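Local coordinates for envelope glycoprotein (Thogoto virus, PDB 5XEA) that probably attaches the virus to its host-cell receptor and later induces fusion of the virion with the host membrane, at residues H236-C239 / C244-F247; G227-E232 / F238-A243. One frame throughout, in Å; residues are numbered along the deposited sequence. Where two conformers were deposited one is given.

Interaction 1: H236-C239 / C244-F247; sequences HQFC and CYNF. With NAG (2-acetamido-2-deoxy-beta-D-glucopyranose), chain F.
C239 and C244 face each other across a non-hydrogen-bonded pair of an antiparallel hairpin and are joined by a disulfide, with a chi3 of 101°. The CA atoms of C239 and C244 stand 4.0 Å apart, within the span of the bridge. Q237 and N246 share this face of the sheet. The amide of N246 carries an N-linked sugar, ND2 being bonded to C1 of the NAG. With CG anti to the backbone N (chi1 -175°), the amide runs alongside the H236 ring in one of the two conformers modelled for that histidine, their planes 56° apart; in that copy OD1 comes 3.3 Å from CD2 of H236 at the ring edge, a contact to be taken as tentative. OD1 of N246 is buried here without a polar partner. Q237, whose chain is extended beyond CG, reaches along the same face until its OE1 meets the acetamido methyl C8 of the NAG at 3.4 Å.

F238 and Y245 occupy the other face. Their backbones form the hydrogen-bonded pair: F238 N to Y245 O is 2.9 Å, and Y245 N to F238 O is shorter at 2.6 Å. The rings themselves touch lightly, CD2 to CD2 at 4.4 Å. One step further out, F247 N gives a nearly straight bond to H236 O (2.8 Å), and the same oxygen lies in the plane of the F247 ring, at its edge.

The Y245 hydroxyl bonds to D226, while W155 of strand 133-156 lies against Q237 and both cysteines and donates NE1 to Y245 O. Strand 243-247 pairs on its far side with strand 24-35 through C244 with Y33 and N246 with T31, leaving strand 237-240 outermost in this sheet within the chain.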
ATOM      1  N   HIS B 236      -7.006 -11.039  24.729  0.53 61.72           N
ATOM      2  CA  HIS B 236      -6.904 -12.495  24.736  0.53 57.92           C
ATOM      3  C   HIS B 236      -7.784 -13.119  23.665  0.53 56.60           C
ATOM      4  O   HIS B 236      -7.478 -14.207  23.165  0.53 55.90           O
ATOM      5  CB  HIS B 236      -7.269 -13.046  26.115  0.53 63.17           C
ATOM      6  CG  HIS B 236      -8.743 -13.147  26.363  0.53 58.19           C
ATOM      7  ND1 HIS B 236      -9.496 -12.088  26.820  0.53 56.73           N
ATOM      8  CD2 HIS B 236      -9.599 -14.190  26.237  0.53 52.16           C
ATOM      9  CE1 HIS B 236     -10.754 -12.470  26.955  0.53 61.97           C
ATOM     10  NE2 HIS B 236     -10.842 -13.742  26.611  0.53 59.49           N
ATOM     11  N   GLN B 237      -8.868 -12.445  23.296  1.00 54.25           N
ATOM     12  CA  GLN B 237      -9.819 -12.936  22.310  1.00 55.23           C
ATOM     13  C   GLN B 237      -9.711 -12.022  21.093  1.00 57.83           C
ATOM     14  O   GLN B 237     -10.107 -10.853  21.146  1.00 50.61           O
ATOM     15  CB  GLN B 237     -11.220 -12.929  22.909  1.00 63.78           C
ATOM     16  CG  GLN B 237     -12.250 -13.704  22.158  1.00 76.83           C
ATOM     17  CD  GLN B 237     -13.446 -14.005  23.026  1.00 81.72           C
ATOM     18  OE1 GLN B 237     -13.362 -14.814  23.950  1.00 76.91           O
ATOM     19  NE2 GLN B 237     -14.562 -13.335  22.756  1.00 90.55           N
ATOM     20  N   PHE B 238      -9.198 -12.561  19.993  1.00 55.82           N
ATOM     21  CA  PHE B 238      -8.537 -11.739  18.992  1.00 55.85           C
ATOM     22  C   PHE B 238      -8.699 -12.374  17.617  1.00 44.72           C
ATOM     23  O   PHE B 238      -8.662 -13.598  17.486  1.00 48.54           O
ATOM     24  CB  PHE B 238      -7.051 -11.593  19.381  1.00 63.89           C
ATOM     25  CG  PHE B 238      -6.246 -10.776  18.430  1.00 63.91           C
ATOM     26  CD1 PHE B 238      -6.306  -9.389  18.463  1.00 72.44           C
ATOM     27  CD2 PHE B 238      -5.417 -11.390  17.510  1.00 63.75           C
ATOM     28  CE1 PHE B 238      -5.565  -8.618  17.573  1.00 69.04           C
ATOM     29  CE2 PHE B 238      -4.671 -10.633  16.620  1.00 73.10           C
ATOM     30  CZ  PHE B 238      -4.749  -9.239  16.649  1.00 70.50           C
ATOM     31  N   CYS B 239      -8.885 -11.546  16.591  1.00 43.74           N
ATOM     32  CA  CYS B 239      -8.963 -12.061  15.232  1.00 47.25           C
ATOM     33  C   CYS B 239      -8.010 -11.293  14.330  1.00 50.84           C
ATOM     34  O   CYS B 239      -7.720 -10.114  14.557  1.00 44.48           O
ATOM     35  CB  CYS B 239     -10.401 -11.999  14.666  1.00 65.57           C
ATOM     36  SG  CYS B 239     -11.645 -12.903  15.648  1.00104.99           S
ATOM     37  N   CYS B 244      -9.380 -16.469  13.903  1.00 46.80           N
ATOM     38  CA  CYS B 244      -9.638 -15.960  15.240  1.00 45.59           C
ATOM     39  C   CYS B 244      -8.879 -16.797  16.258  1.00 53.03           C
ATOM     40  O   CYS B 244      -8.672 -17.999  16.070  1.00 49.60           O
ATOM     41  CB  CYS B 244     -11.119 -15.958  15.584  1.00 42.11           C
ATOM     42  SG  CYS B 244     -12.047 -14.667  14.699  1.00 56.45           S
ATOM     43  N   TYR B 245      -8.471 -16.147  17.339  1.00 50.56           N
ATOM     44  CA  TYR B 245      -7.681 -16.773  18.385  1.00 48.32           C
ATOM     45  C   TYR B 245      -8.339 -16.532  19.732  1.00 52.78           C
ATOM     46  O   TYR B 245      -8.972 -15.495  19.963  1.00 47.36           O
ATOM     47  CB  TYR B 245      -6.239 -16.239  18.415  1.00 47.46           C
ATOM     48  CG  TYR B 245      -5.478 -16.477  17.137  1.00 51.52           C
ATOM     49  CD1 TYR B 245      -4.688 -17.602  16.976  1.00 52.33           C
ATOM     50  CD2 TYR B 245      -5.560 -15.575  16.081  1.00 50.41           C
ATOM     51  CE1 TYR B 245      -3.995 -17.823  15.799  1.00 50.70           C
ATOM     52  CE2 TYR B 245      -4.865 -15.789  14.904  1.00 51.33           C
ATOM     53  CZ  TYR B 245      -4.089 -16.911  14.773  1.00 49.11           C
ATOM     54  OH  TYR B 245      -3.405 -17.127  13.607  1.00 59.23           O
ATOM     55  N   ASN B 246      -8.201 -17.521  20.614  1.00 48.80           N
ATOM     56  CA  ASN B 246      -8.562 -17.385  22.021  1.00 49.14           C
ATOM     57  C   ASN B 246      -7.338 -17.843  22.813  1.00 53.06           C
ATOM     58  O   ASN B 246      -7.068 -19.045  22.913  1.00 53.35           O
ATOM     59  CB  ASN B 246      -9.804 -18.194  22.371  1.00 51.39           C
ATOM     60  CG  ASN B 246     -10.262 -17.963  23.792  1.00 74.23           C
ATOM     61  OD1 ASN B 246     -10.151 -16.859  24.320  1.00 86.12           O
ATOM     62  ND2 ASN B 246     -10.779 -19.007  24.421  1.00 93.91           N
ATOM     63  N   PHE B 247      -6.578 -16.874  23.321  1.00 49.34           N
ATOM     64  CA  PHE B 247      -5.372 -17.133  24.093  1.00 54.85           C
ATOM     65  C   PHE B 247      -5.750 -17.346  25.552  1.00 62.63           C
ATOM     66  O   PHE B 247      -6.559 -16.590  26.105  1.00 64.62           O
ATOM     67  CB  PHE B 247      -4.393 -15.960  23.990  1.00 62.46           C
ATOM     68  CG  PHE B 247      -3.737 -15.820  22.649  1.00 66.69           C
ATOM     69  CD1 PHE B 247      -2.483 -16.359  22.416  1.00 62.68           C
ATOM     70  CD2 PHE B 247      -4.364 -15.132  21.624  1.00 59.50           C
ATOM     71  CE1 PHE B 247      -1.872 -16.227  21.187  1.00 61.81           C
ATOM     72  CE2 PHE B 247      -3.756 -14.995  20.394  1.00 65.94           C
ATOM     73  CZ  PHE B 247      -2.507 -15.550  20.173  1.00 64.61           C
TER
HETATM   74  C1  NAG F   1     -11.242 -18.915  25.779  1.00 80.59           C
HETATM   75  C2  NAG F   1     -12.731 -19.242  25.891  1.00 95.27           C
HETATM   76  C3  NAG F   1     -13.163 -19.256  27.353  1.00104.30           C
HETATM   77  C4  NAG F   1     -12.273 -20.189  28.168  1.00106.48           C
HETATM   78  C5  NAG F   1     -10.806 -19.822  27.961  1.00100.20           C
HETATM   79  C6  NAG F   1      -9.858 -20.794  28.623  1.00 99.00           C
HETATM   80  C7  NAG F   1     -14.494 -18.674  24.283  1.00 92.25           C
HETATM   81  C8  NAG F   1     -15.243 -17.567  23.609  1.00 91.02           C
HETATM   82  N2  NAG F   1     -13.539 -18.298  25.139  1.00 94.26           N
HETATM   83  O3  NAG F   1     -14.526 -19.664  27.398  1.00104.31           O
HETATM   84  O4  NAG F   1     -12.555 -20.081  29.559  1.00112.80           O
HETATM   85  O5  NAG F   1     -10.491 -19.834  26.563  1.00 93.80           O
HETATM   86  O6  NAG F   1      -9.797 -22.020  27.907  1.00 97.93           O
HETATM   87  O7  NAG F   1     -14.736 -19.855  24.059  1.00 90.88           O

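Interaction 2: G227-E232 / F238-A243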
ATOM      1  N   GLY B 227       2.382 -18.724  10.796  1.00 48.96           N
ATOM      2  CA  GLY B 227       2.553 -18.964   9.373  1.00 58.67           C
ATOM      3  C   GLY B 227       3.002 -17.674   8.686  1.00 56.91           C
ATOM      4  O   GLY B 227       4.045 -17.079   9.019  1.00 47.78           O
ATOM      5  N   THR B 228       2.227 -17.229   7.687  1.00 45.59           N
ATOM      6  CA  THR B 228       2.489 -15.969   6.998  1.00 54.08           C
ATOM      7  C   THR B 228       1.634 -14.830   7.527  1.00 52.39           C
ATOM      8  O   THR B 228       1.559 -13.773   6.889  1.00 47.45           O
ATOM      9  CB  THR B 228       2.262 -16.103   5.487  1.00 64.01           C
ATOM     10  OG1 THR B 228       0.994 -16.721   5.237  1.00 61.49           O
ATOM     11  CG2 THR B 228       3.385 -16.909   4.846  1.00 63.36           C
ATOM     12  N   ASN B 229       0.982 -15.020   8.666  1.00 46.80           N
ATOM     13  CA  ASN B 229       0.156 -13.989   9.274  1.00 48.34           C
ATOM     14  C   ASN B 229       0.891 -13.430  10.478  1.00 49.33           C
ATOM     15  O   ASN B 229       1.402 -14.195  11.301  1.00 43.45           O
ATOM     16  CB  ASN B 229      -1.207 -14.548   9.682  1.00 52.81           C
ATOM     17  CG  ASN B 229      -2.059 -14.918   8.478  1.00 58.83           C
ATOM     18  OD1 ASN B 229      -2.430 -14.055   7.671  1.00 61.39           O
ATOM     19  ND2 ASN B 229      -2.361 -16.200   8.341  1.00 55.29           N
ATOM     20  N   PHE B 230       0.958 -12.105  10.566  1.00 45.96           N
ATOM     21  CA  PHE B 230       1.620 -11.446  11.681  1.00 46.71           C
ATOM     22  C   PHE B 230       0.650 -10.442  12.267  1.00 50.32           C
ATOM     23  O   PHE B 230      -0.047  -9.738  11.528  1.00 49.91           O
ATOM     24  CB  PHE B 230       2.924 -10.740  11.258  1.00 40.21           C
ATOM     25  CG  PHE B 230       3.913 -11.644  10.562  1.00 42.64           C
ATOM     26  CD1 PHE B 230       5.017 -12.149  11.239  1.00 42.41           C
ATOM     27  CD2 PHE B 230       3.731 -12.001   9.230  1.00 38.93           C
ATOM     28  CE1 PHE B 230       5.916 -12.981  10.589  1.00 42.60           C
ATOM     29  CE2 PHE B 230       4.621 -12.830   8.578  1.00 38.97           C
ATOM     30  CZ  PHE B 230       5.731 -13.320   9.268  1.00 42.89           C
ATOM     31  N   PHE B 231       0.603 -10.374  13.589  1.00 44.41           N
ATOM     32  CA  PHE B 231      -0.364  -9.497  14.218  1.00 43.25           C
ATOM     33  C   PHE B 231       0.130  -9.126  15.597  1.00 47.76           C
ATOM     34  O   PHE B 231       0.918  -9.855  16.212  1.00 50.54           O
ATOM     35  CB  PHE B 231      -1.751 -10.162  14.281  1.00 40.99           C
ATOM     36  CG  PHE B 231      -1.706 -11.618  14.666  1.00 42.66           C
ATOM     37  CD1 PHE B 231      -1.641 -11.996  15.997  1.00 44.24           C
ATOM     38  CD2 PHE B 231      -1.712 -12.605  13.691  1.00 41.65           C
ATOM     39  CE1 PHE B 231      -1.570 -13.337  16.356  1.00 53.22           C
ATOM     40  CE2 PHE B 231      -1.655 -13.946  14.042  1.00 46.51           C
ATOM     41  CZ  PHE B 231      -1.579 -14.310  15.377  1.00 50.05           C
ATOM     42  N   GLU B 232      -0.316  -7.977  16.070  1.00 46.55           N
ATOM     43  CA  GLU B 232      -0.109  -7.607  17.462  1.00 50.13           C
ATOM     44  C   GLU B 232      -1.310  -8.082  18.263  1.00 49.12           C
ATOM     45  O   GLU B 232      -2.447  -7.736  17.935  1.00 60.38           O
ATOM     46  CB  GLU B 232       0.066  -6.097  17.598  1.00 57.28           C
ATOM     47  CG  GLU B 232       0.150  -5.640  19.039  1.00 67.23           C
ATOM     48  CD  GLU B 232       0.087  -4.131  19.190  1.00 82.63           C
ATOM     49  OE1 GLU B 232       0.147  -3.415  18.163  1.00 81.03           O
ATOM     50  OE2 GLU B 232      -0.031  -3.667  20.346  1.00 86.01           O
ATOM     51  N   PHE B 238      -9.198 -12.561  19.993  1.00 55.82           N
ATOM     52  CA  PHE B 238      -8.537 -11.739  18.992  1.00 55.85           C
ATOM     53  C   PHE B 238      -8.699 -12.374  17.617  1.00 44.72           C
ATOM     54  O   PHE B 238      -8.662 -13.598  17.486  1.00 48.54           O
ATOM     55  CB  PHE B 238      -7.051 -11.593  19.381  1.00 63.89           C
ATOM     56  CG  PHE B 238      -6.246 -10.776  18.430  1.00 63.91           C
ATOM     57  CD1 PHE B 238      -6.306  -9.389  18.463  1.00 72.44           C
ATOM     58  CD2 PHE B 238      -5.417 -11.390  17.510  1.00 63.75           C
ATOM     59  CE1 PHE B 238      -5.565  -8.618  17.573  1.00 69.04           C
ATOM     60  CE2 PHE B 238      -4.671 -10.633  16.620  1.00 73.10           C
ATOM     61  CZ  PHE B 238      -4.749  -9.239  16.649  1.00 70.50           C
ATOM     62  N   CYS B 239      -8.885 -11.546  16.591  1.00 43.74           N
ATOM     63  CA  CYS B 239      -8.963 -12.061  15.232  1.00 47.25           C
ATOM     64  C   CYS B 239      -8.010 -11.293  14.330  1.00 50.84           C
ATOM     65  O   CYS B 239      -7.720 -10.114  14.557  1.00 44.48           O
ATOM     66  CB  CYS B 239     -10.401 -11.999  14.666  1.00 65.57           C
ATOM     67  SG  CYS B 239     -11.645 -12.903  15.648  1.00104.99           S
ATOM     68  N   HIS B 240      -7.498 -11.992  13.319  1.00 46.32           N
ATOM     69  CA  HIS B 240      -6.708 -11.365  12.270  1.00 45.98           C
ATOM     70  C   HIS B 240      -7.099 -12.002  10.946  1.00 42.36           C
ATOM     71  O   HIS B 240      -6.849 -13.191  10.732  1.00 46.46           O
ATOM     72  CB  HIS B 240      -5.204 -11.494  12.519  1.00 45.06           C
ATOM     73  CG  HIS B 240      -4.383 -10.844  11.458  1.00 43.90           C
ATOM     74  ND1 HIS B 240      -3.793 -11.554  10.435  1.00 52.00           N
ATOM     75  CD2 HIS B 240      -4.098  -9.541  11.228  1.00 48.03           C
ATOM     76  CE1 HIS B 240      -3.159 -10.720   9.631  1.00 51.36           C
ATOM     77  NE2 HIS B 240      -3.334  -9.492  10.085  1.00 52.17           N
ATOM     78  N   GLN B 241      -7.716 -11.204  10.064  1.00 42.88           N
ATOM     79  CA  GLN B 241      -8.175 -11.670   8.760  1.00 37.01           C
ATOM     80  C   GLN B 241      -8.975 -12.961   8.878  1.00 38.79           C
ATOM     81  O   GLN B 241     -10.009 -12.981   9.553  1.00 48.76           O
ATOM     82  CB  GLN B 241      -6.980 -11.806   7.809  1.00 41.72           C
ATOM     83  CG  GLN B 241      -6.294 -10.431   7.629  1.00 42.43           C
ATOM     84  CD  GLN B 241      -5.347 -10.323   6.451  1.00 48.78           C
ATOM     85  OE1 GLN B 241      -4.955 -11.322   5.852  1.00 47.45           O
ATOM     86  NE2 GLN B 241      -4.985  -9.082   6.104  1.00 44.94           N
ATOM     87  N   TYR B 242      -8.506 -14.037   8.248  1.00 44.18           N
ATOM     88  CA  TYR B 242      -9.218 -15.314   8.192  1.00 55.52           C
ATOM     89  C   TYR B 242      -9.118 -16.154   9.464  1.00 52.03           C
ATOM     90  O   TYR B 242      -9.578 -17.298   9.443  1.00 60.67           O
ATOM     91  CB  TYR B 242      -8.701 -16.169   7.029  1.00 61.43           C
ATOM     92  CG  TYR B 242      -8.768 -15.497   5.692  1.00 58.06           C
ATOM     93  CD1 TYR B 242      -9.996 -15.270   5.061  1.00 78.29           C
ATOM     94  CD2 TYR B 242      -7.608 -15.097   5.046  1.00 57.36           C
ATOM     95  CE1 TYR B 242     -10.061 -14.644   3.809  1.00 73.86           C
ATOM     96  CE2 TYR B 242      -7.656 -14.479   3.809  1.00 73.57           C
ATOM     97  CZ  TYR B 242      -8.880 -14.253   3.195  1.00 75.97           C
ATOM     98  OH  TYR B 242      -8.891 -13.640   1.965  1.00 65.24           O
ATOM     99  N   ALA B 243      -8.519 -15.664  10.549  1.00 59.30           N
ATOM    100  CA  ALA B 243      -8.293 -16.483  11.737  1.00 48.18           C
ATOM    101  C   ALA B 243      -8.743 -15.744  12.987  1.00 54.71           C
ATOM    102  O   ALA B 243      -8.531 -14.531  13.114  1.00 58.34           O
ATOM    103  CB  ALA B 243      -6.816 -16.865  11.882  1.00 47.07           C
TER
HETATM  104  O   HOH W   1      -4.309 -14.356   6.030  1.00 53.08           O
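An aromatic cluster of F231, F238 and H240 spans the two outermost strands of a six-stranded antiparallel sheet, 229-233 and 237-240, which meet through side chains and not as paired strands. F231 touches both of the others. Its CG lies between the backbone N and carbonyl carbon (chi1 42°), which brings CD1 to 3.4 Å from CE2 of F238 and CD2 to 3.8 Å from CB of H240. Both ring pairs are oblique, F231 to F238 at 43° and F231 to H240 at 37°, with centroids 5.5 Å apart in each case. CB of F231 also makes an off-centre CH-pi contact with the H240 ring. The F238 ring closes in on the backbone as well, its CZ lying 3.0 Å from E232 O.

F230 O stands over one face of the H240 imidazole and CG of Q241 over the opposite one. H240 to A243 form a type II' turn. A water donates to Q241 OE1 (3.1 Å) and, at a suspiciously short distance, to N229 OD1, linking the start of strand 229-233 to that turn. F230 and Q241 also pack on A291 and A287 of the second subunit. Such an aromatic cluster between edge strands is typical of an antiparallel sheet curled on itself.

In the fold
Interactions 1 and 2 have centres about 9 Å apart and share strand 237-240, with F238 and C239 common to both. Along the chain, strand 229-233 comes first, then 237-240, the turn and 243-247. Interaction 1 is the pairing within the hairpin; interaction 2 joins the first hairpin strand to 229-233, at the other edge of the same antiparallel sheet. The sheet thus curls until its two edges meet through side chains. The contacts touch directly where Y245 CE2 lies 3.6 Å from F231 CZ. Interaction 1 carries the disulfide and glycan, touching no other subunit, whereas interaction 2 reaches both other subunits of the trimer.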